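Local coordinates for protein structure-specific endonuclease subunit slx4 (Schizosaccharomyces pombe, PDB 4ZDT) that serves as the regulatory subunit of the Slx1-Slx4 structure-specific endonuclease, which cuts branched DNA near junctions during repair and recombination, at residues 28-39 / 56-67. Sequence-based numbering, arbitrary orientation.
Sequences ILTYSAIDVEEF and KSWCDKYGVLMK
A single parallel beta bridge, Ile34 with Met66, ties the link between helices 23-29 and 36-45 to the extended tail after helix 52-62. Ile34 N donates to Leu65 O at 2.7 Å, with the donor tilted 27° from the carbonyl plane. Lys67 N returns a bond to Ile34 O at 2.9 Å, from above that carbonyl's plane. Two waters continue the link: one donates to Ile28 O and Gly63 O, the other joins Ser32 O to Leu65 N. This small helical domain is the C-terminal, Slx1-binding part of Slx4, of the helix-turn-helix clan. On its inner side, Ile34 CG1 presses on Val64 CG1 at 3.3 Å, a tight fit. Val64 has CG1 anti to its own N (chi1 178°), which leaves CG2 to meet Ile28 CG1 at 3.8 Å. Ile28 CD1 comes to the edge of the Trp58 ring, near its plane, 3.9 Å from CH2. With Ile28 cut back to an alanine, a gap would probably open between Val64 CG2 and that ring edge. Phe39 CE2 lies 3.6 Å from Trp58 CZ3, the two ring planes inclined at 38°. Ile12 of helix 3-18 touches both rings, and Ser13 OG bonds Trp58 NE1. Toward the start of helix 36-45, Val36 CG2 sits against CG and SD of Met66, whose chain bends at the sulfur. Asp35 N-caps this helix: its OD1 accepts from Glu38 N. Tyr31 closes helix 23-29 in a Schellman motif, and its ring makes a cation-pi contact with Arg64 of the Slx1 chain.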
ATOM      1  N   ILE B  28      -4.594  -1.105   2.716  1.00 20.98           N
ATOM      2  CA  ILE B  28      -4.441   0.266   2.219  1.00 21.61           C
ATOM      3  C   ILE B  28      -4.476   0.283   0.687  1.00 22.11           C
ATOM      4  O   ILE B  28      -5.184   1.089   0.083  1.00 21.96           O
ATOM      5  CB  ILE B  28      -3.104   0.886   2.721  1.00 21.47           C
ATOM      6  CG1 ILE B  28      -3.160   1.092   4.250  1.00 22.43           C
ATOM      7  CG2 ILE B  28      -2.760   2.228   1.990  1.00 22.10           C
ATOM      8  CD1 ILE B  28      -1.790   1.397   4.889  1.00 22.42           C
ATOM      9  N   LEU B  29      -3.706  -0.612   0.078  1.00 21.74           N
ATOM     10  CA  LEU B  29      -3.604  -0.681  -1.382  1.00 22.54           C
ATOM     11  C   LEU B  29      -4.900  -1.111  -2.078  1.00 22.74           C
ATOM     12  O   LEU B  29      -5.020  -0.977  -3.299  1.00 23.67           O
ATOM     13  CB  LEU B  29      -2.443  -1.599  -1.788  1.00 21.54           C
ATOM     14  CG  LEU B  29      -1.035  -1.159  -1.380  1.00 21.96           C
ATOM     15  CD1 LEU B  29       0.006  -2.260  -1.714  1.00 22.62           C
ATOM     16  CD2 LEU B  29      -0.644   0.174  -2.030  1.00 21.16           C
ATOM     17  N   THR B  30      -5.842  -1.656  -1.318  1.00 23.39           N
ATOM     18  CA  THR B  30      -7.121  -2.103  -1.865  1.00 24.58           C
ATOM     19  C   THR B  30      -8.282  -1.274  -1.324  1.00 25.04           C
ATOM     20  O   THR B  30      -9.439  -1.669  -1.439  1.00 24.96           O
ATOM     21  CB  THR B  30      -7.365  -3.611  -1.629  1.00 24.59           C
ATOM     22  OG1 THR B  30      -7.408  -3.885  -0.226  1.00 26.38           O
ATOM     23  CG2 THR B  30      -6.248  -4.438  -2.265  1.00 24.81           C
ATOM     24  N   TYR B  31      -7.956  -0.111  -0.757  1.00 25.87           N
ATOM     25  CA  TYR B  31      -8.947   0.814  -0.196  1.00 26.56           C
ATOM     26  C   TYR B  31      -9.858   0.170   0.872  1.00 27.41           C
ATOM     27  O   TYR B  31     -11.040   0.505   0.963  1.00 27.25           O
ATOM     28  CB  TYR B  31      -9.798   1.463  -1.329  1.00 26.85           C
ATOM     29  CG  TYR B  31      -8.948   2.123  -2.416  1.00 25.79           C
ATOM     30  CD1 TYR B  31      -8.415   3.395  -2.213  1.00 25.35           C
ATOM     31  CD2 TYR B  31      -8.683   1.479  -3.620  1.00 25.45           C
ATOM     32  CE1 TYR B  31      -7.641   4.001  -3.182  1.00 26.29           C
ATOM     33  CE2 TYR B  31      -7.914   2.080  -4.602  1.00 25.45           C
ATOM     34  CZ  TYR B  31      -7.393   3.326  -4.383  1.00 25.82           C
ATOM     35  OH  TYR B  31      -6.621   3.918  -5.354  1.00 26.85           O
ATOM     36  N   SER B  32      -9.293  -0.763   1.663  1.00 28.43           N
ATOM     37  CA  SER B  32     -10.014  -1.382   2.786  1.00 29.61           C
ATOM     38  C   SER B  32      -9.737  -0.664   4.094  1.00 30.06           C
ATOM     39  O   SER B  32      -8.577  -0.386   4.435  1.00 28.92           O
ATOM     40  CB  SER B  32      -9.640  -2.870   2.955  1.00 29.36           C
ATOM     41  OG  SER B  32      -9.769  -3.574   1.734  1.00 34.44           O
ATOM     42  N   ALA B  33     -10.809  -0.399   4.841  1.00 31.45           N
ATOM     43  CA  ALA B  33     -10.721   0.340   6.109  1.00 32.63           C
ATOM     44  C   ALA B  33      -9.923  -0.383   7.188  1.00 33.73           C
ATOM     45  O   ALA B  33      -9.953  -1.609   7.300  1.00 33.78           O
ATOM     46  CB  ALA B  33     -12.093   0.679   6.627  1.00 33.11           C
ATOM     47  N   ILE B  34      -9.232   0.424   7.985  1.00 35.11           N
ATOM     48  CA  ILE B  34      -8.336  -0.008   9.049  1.00 36.30           C
ATOM     49  C   ILE B  34      -9.007   0.263  10.401  1.00 36.32           C
ATOM     50  O   ILE B  34      -9.622   1.307  10.572  1.00 36.02           O
ATOM     51  CB  ILE B  34      -6.992   0.788   8.888  1.00 36.99           C
ATOM     52  CG1 ILE B  34      -6.391   0.556   7.482  1.00 38.32           C
ATOM     53  CG2 ILE B  34      -5.991   0.529  10.002  1.00 38.05           C
ATOM     54  CD1 ILE B  34      -6.090  -0.897   7.160  1.00 39.11           C
ATOM     55  N   ASP B  35      -8.928  -0.693  11.335  1.00 36.67           N
ATOM     56  CA  ASP B  35      -9.370  -0.471  12.719  1.00 37.26           C
ATOM     57  C   ASP B  35      -8.218   0.215  13.465  1.00 37.05           C
ATOM     58  O   ASP B  35      -7.177  -0.398  13.716  1.00 37.51           O
ATOM     59  CB  ASP B  35      -9.762  -1.798  13.391  1.00 37.82           C
ATOM     60  CG  ASP B  35     -10.194  -1.630  14.858  1.00 39.65           C
ATOM     61  OD1 ASP B  35      -9.579  -0.839  15.612  1.00 41.42           O
ATOM     62  OD2 ASP B  35     -11.143  -2.328  15.270  1.00 40.93           O
ATOM     63  N   VAL B  36      -8.405   1.487  13.805  1.00 37.07           N
ATOM     64  CA  VAL B  36      -7.325   2.305  14.377  1.00 36.72           C
ATOM     65  C   VAL B  36      -6.773   1.732  15.681  1.00 36.22           C
ATOM     66  O   VAL B  36      -5.557   1.649  15.855  1.00 35.20           O
ATOM     67  CB  VAL B  36      -7.751   3.763  14.543  1.00 36.97           C
ATOM     68  CG1 VAL B  36      -6.643   4.565  15.170  1.00 38.55           C
ATOM     69  CG2 VAL B  36      -8.068   4.340  13.201  1.00 37.11           C
ATOM     70  N   GLU B  37      -7.672   1.313  16.575  1.00 36.06           N
ATOM     71  CA  GLU B  37      -7.271   0.684  17.828  1.00 36.41           C
ATOM     72  C   GLU B  37      -6.492  -0.612  17.605  1.00 35.65           C
ATOM     73  O   GLU B  37      -5.467  -0.830  18.249  1.00 35.44           O
ATOM     74  CB  GLU B  37      -8.481   0.472  18.752  1.00 37.47           C
ATOM     75  CG  GLU B  37      -8.912   1.769  19.458  1.00 41.26           C
ATOM     76  CD  GLU B  37     -10.371   1.776  19.907  1.00 46.86           C
ATOM     77  OE1 GLU B  37     -10.919   0.697  20.225  1.00 49.14           O
ATOM     78  OE2 GLU B  37     -10.970   2.877  19.945  1.00 49.23           O
ATOM     79  N   GLU B  38      -6.955  -1.455  16.680  1.00 34.98           N
ATOM     80  CA  GLU B  38      -6.219  -2.679  16.345  1.00 34.33           C
ATOM     81  C   GLU B  38      -4.843  -2.363  15.741  1.00 32.89           C
ATOM     82  O   GLU B  38      -3.845  -3.003  16.105  1.00 32.79           O
ATOM     83  CB  GLU B  38      -7.035  -3.593  15.421  1.00 34.63           C
ATOM     84  CG  GLU B  38      -8.167  -4.363  16.135  1.00 36.73           C
ATOM     85  CD  GLU B  38      -9.020  -5.197  15.176  0.80 39.97           C
ATOM     86  OE1 GLU B  38      -8.552  -5.510  14.054  0.50 40.70           O
ATOM     87  OE2 GLU B  38     -10.161  -5.546  15.550  0.50 40.92           O
ATOM     88  N   PHE B  39      -4.809  -1.363  14.857  1.00 31.94           N
ATOM     89  CA  PHE B  39      -3.584  -0.872  14.183  1.00 30.71           C
ATOM     90  C   PHE B  39      -2.557  -0.376  15.200  1.00 30.69           C
ATOM     91  O   PHE B  39      -1.358  -0.704  15.094  1.00 30.94           O
ATOM     92  CB  PHE B  39      -3.961   0.249  13.197  1.00 30.19           C
ATOM     93  CG  PHE B  39      -2.816   0.745  12.296  1.00 28.07           C
ATOM     94  CD1 PHE B  39      -1.849  -0.139  11.769  1.00 25.13           C
ATOM     95  CD2 PHE B  39      -2.759   2.083  11.922  1.00 26.48           C
ATOM     96  CE1 PHE B  39      -0.819   0.324  10.918  1.00 23.85           C
ATOM     97  CE2 PHE B  39      -1.744   2.560  11.057  1.00 26.87           C
ATOM     98  CZ  PHE B  39      -0.771   1.665  10.558  1.00 23.34           C
ATOM     99  N   LYS B  56      -4.660   8.705  13.397  1.00 26.82           N
ATOM    100  CA  LYS B  56      -5.733   9.382  12.672  1.00 27.02           C
ATOM    101  C   LYS B  56      -5.192  10.427  11.702  1.00 26.88           C
ATOM    102  O   LYS B  56      -5.659  10.500  10.553  1.00 26.48           O
ATOM    103  CB  LYS B  56      -6.764   9.980  13.638  1.00 27.58           C
ATOM    104  CG  LYS B  56      -7.482   8.919  14.463  1.00 29.61           C
ATOM    105  CD  LYS B  56      -8.315   9.515  15.595  1.00 32.68           C
ATOM    106  CE  LYS B  56      -9.065   8.403  16.328  1.00 35.97           C
ATOM    107  NZ  LYS B  56      -9.836   8.923  17.504  1.00 39.19           N
ATOM    108  N   SER B  57      -4.212  11.223  12.143  1.00 26.39           N
ATOM    109  CA  SER B  57      -3.645  12.270  11.285  1.00 26.09           C
ATOM    110  C   SER B  57      -2.831  11.673  10.150  1.00 26.04           C
ATOM    111  O   SER B  57      -2.843  12.191   9.037  1.00 25.19           O
ATOM    112  CB  SER B  57      -2.814  13.310  12.069  1.00 27.33           C
ATOM    113  OG  SER B  57      -1.701  12.727  12.739  1.00 27.01           O
ATOM    114  N   TRP B  58      -2.131  10.576  10.440  1.00 25.47           N
ATOM    115  CA  TRP B  58      -1.389   9.836   9.428  1.00 25.43           C
ATOM    116  C   TRP B  58      -2.364   9.309   8.371  1.00 25.95           C
ATOM    117  O   TRP B  58      -2.165   9.547   7.183  1.00 26.03           O
ATOM    118  CB  TRP B  58      -0.583   8.697  10.084  1.00 24.87           C
ATOM    119  CG  TRP B  58       0.205   7.869   9.124  1.00 23.04           C
ATOM    120  CD1 TRP B  58       1.433   8.149   8.590  1.00 22.97           C
ATOM    121  CD2 TRP B  58      -0.190   6.605   8.588  1.00 23.20           C
ATOM    122  NE1 TRP B  58       1.819   7.132   7.737  1.00 23.00           N
ATOM    123  CE2 TRP B  58       0.838   6.173   7.727  1.00 22.87           C
ATOM    124  CE3 TRP B  58      -1.316   5.787   8.765  1.00 23.58           C
ATOM    125  CZ2 TRP B  58       0.775   4.951   7.027  1.00 24.04           C
ATOM    126  CZ3 TRP B  58      -1.373   4.573   8.084  1.00 25.01           C
ATOM    127  CH2 TRP B  58      -0.328   4.171   7.228  1.00 24.54           C
ATOM    128  N   CYS B  59      -3.424   8.631   8.808  1.00 26.75           N
ATOM    129  CA  CYS B  59      -4.423   8.088   7.884  1.00 28.79           C
ATOM    130  C   CYS B  59      -5.018   9.189   7.010  1.00 30.04           C
ATOM    131  O   CYS B  59      -5.138   9.026   5.782  1.00 29.91           O
ATOM    132  CB  CYS B  59      -5.558   7.343   8.610  1.00 27.87           C
ATOM    133  SG  CYS B  59      -5.158   5.790   9.448  1.00 29.97           S
ATOM    134  N   ASP B  60      -5.382  10.316   7.631  1.00 31.18           N
ATOM    135  CA  ASP B  60      -6.010  11.416   6.895  1.00 32.15           C
ATOM    136  C   ASP B  60      -5.056  11.967   5.862  1.00 32.23           C
ATOM    137  O   ASP B  60      -5.466  12.262   4.748  1.00 32.95           O
ATOM    138  CB  ASP B  60      -6.471  12.544   7.834  1.00 33.34           C
ATOM    139  CG  ASP B  60      -7.431  13.521   7.158  0.60 34.50           C
ATOM    140  OD1 ASP B  60      -8.339  13.070   6.415  0.60 36.31           O
ATOM    141  OD2 ASP B  60      -7.279  14.739   7.374  0.60 35.15           O
ATOM    142  N   LYS B  61      -3.778  12.090   6.218  1.00 31.89           N
ATOM    143  CA  LYS B  61      -2.784  12.681   5.331  1.00 32.02           C
ATOM    144  C   LYS B  61      -2.371  11.752   4.173  1.00 31.54           C
ATOM    145  O   LYS B  61      -2.100  12.221   3.066  1.00 31.03           O
ATOM    146  CB  LYS B  61      -1.558  13.119   6.141  1.00 32.66           C
ATOM    147  CG  LYS B  61      -0.383  13.661   5.346  1.00 35.51           C
ATOM    148  CD  LYS B  61      -0.577  15.123   4.990  1.00 41.43           C
ATOM    149  CE  LYS B  61       0.642  15.698   4.297  1.00 43.71           C
ATOM    150  NZ  LYS B  61       1.881  15.614   5.153  1.00 46.48           N
ATOM    151  N   TYR B  62      -2.339  10.450   4.422  1.00 31.49           N
ATOM    152  CA  TYR B  62      -1.772   9.497   3.448  1.00 31.52           C
ATOM    153  C   TYR B  62      -2.764   8.525   2.788  1.00 31.61           C
ATOM    154  O   TYR B  62      -2.340   7.622   2.068  1.00 32.62           O
ATOM    155  CB  TYR B  62      -0.584   8.732   4.071  1.00 30.81           C
ATOM    156  CG  TYR B  62       0.547   9.663   4.442  1.00 30.97           C
ATOM    157  CD1 TYR B  62       1.430  10.145   3.471  1.00 29.49           C
ATOM    158  CD2 TYR B  62       0.711  10.096   5.756  1.00 30.84           C
ATOM    159  CE1 TYR B  62       2.450  11.027   3.799  1.00 31.29           C
ATOM    160  CE2 TYR B  62       1.733  10.978   6.100  1.00 31.44           C
ATOM    161  CZ  TYR B  62       2.594  11.442   5.124  1.00 32.20           C
ATOM    162  OH  TYR B  62       3.602  12.314   5.468  1.00 32.52           O
ATOM    163  N   GLY B  63      -4.063   8.709   3.031  1.00 31.93           N
ATOM    164  CA  GLY B  63      -5.119   8.011   2.298  1.00 31.84           C
ATOM    165  C   GLY B  63      -5.487   6.639   2.839  1.00 32.33           C
ATOM    166  O   GLY B  63      -5.687   5.670   2.085  1.00 32.40           O
ATOM    167  N   VAL B  64      -5.575   6.536   4.146  1.00 32.35           N
ATOM    168  CA  VAL B  64      -5.983   5.285   4.766  1.00 32.54           C
ATOM    169  C   VAL B  64      -7.379   5.479   5.377  1.00 33.49           C
ATOM    170  O   VAL B  64      -7.606   6.459   6.099  1.00 33.14           O
ATOM    171  CB  VAL B  64      -4.943   4.862   5.815  1.00 32.57           C
ATOM    172  CG1 VAL B  64      -5.357   3.572   6.531  1.00 32.21           C
ATOM    173  CG2 VAL B  64      -3.553   4.723   5.145  1.00 31.84           C
ATOM    174  N   LEU B  65      -8.298   4.554   5.089  1.00 33.16           N
ATOM    175  CA  LEU B  65      -9.661   4.622   5.603  1.00 34.33           C
ATOM    176  C   LEU B  65      -9.744   4.031   7.005  1.00 35.03           C
ATOM    177  O   LEU B  65      -9.159   2.981   7.287  1.00 34.86           O
ATOM    178  CB  LEU B  65     -10.638   3.847   4.691  1.00 34.33           C
ATOM    179  CG  LEU B  65     -11.094   4.427   3.344  1.00 33.84           C
ATOM    180  CD1 LEU B  65      -9.944   4.647   2.406  1.00 33.66           C
ATOM    181  CD2 LEU B  65     -12.137   3.510   2.692  1.00 32.95           C
ATOM    182  N   MET B  66     -10.501   4.698   7.866  1.00 35.58           N
ATOM    183  CA  MET B  66     -10.676   4.251   9.230  1.00 37.68           C
ATOM    184  C   MET B  66     -12.093   3.729   9.466  1.00 39.06           C
ATOM    185  O   MET B  66     -13.072   4.375   9.075  1.00 39.23           O
ATOM    186  CB  MET B  66     -10.331   5.398  10.191  1.00 37.04           C
ATOM    187  CG  MET B  66      -8.862   5.835  10.076  1.00 37.33           C
ATOM    188  SD  MET B  66      -8.422   7.221  11.144  1.00 34.49           S
ATOM    189  CE  MET B  66      -8.801   8.597  10.071  1.00 33.16           C
ATOM    190  N   LYS B  67     -12.194   2.560  10.095  1.00 41.61           N
ATOM    191  CA  LYS B  67     -13.492   2.021  10.514  1.00 44.35           C
ATOM    192  C   LYS B  67     -14.136   2.982  11.512  1.00 45.92           C
ATOM    193  O   LYS B  67     -13.460   3.491  12.404  1.00 45.77           O
ATOM    194  CB  LYS B  67     -13.335   0.635  11.139  1.00 44.65           C
ATOM    195  CG  LYS B  67     -13.124  -0.477  10.121  1.00 46.13           C
ATOM    196  CD  LYS B  67     -13.078  -1.854  10.786  1.00 49.45           C
ATOM    197  CE  LYS B  67     -12.729  -2.933   9.770  1.00 50.74           C
ATOM    198  NZ  LYS B  67     -12.458  -4.258  10.414  1.00 52.48           N
TER
HETATM  199  O   HOH W   1      -6.652   3.053   1.341  1.00 24.86           O
HETATM  200  O   HOH W   2      -7.411   2.117   3.783  1.00 28.56           O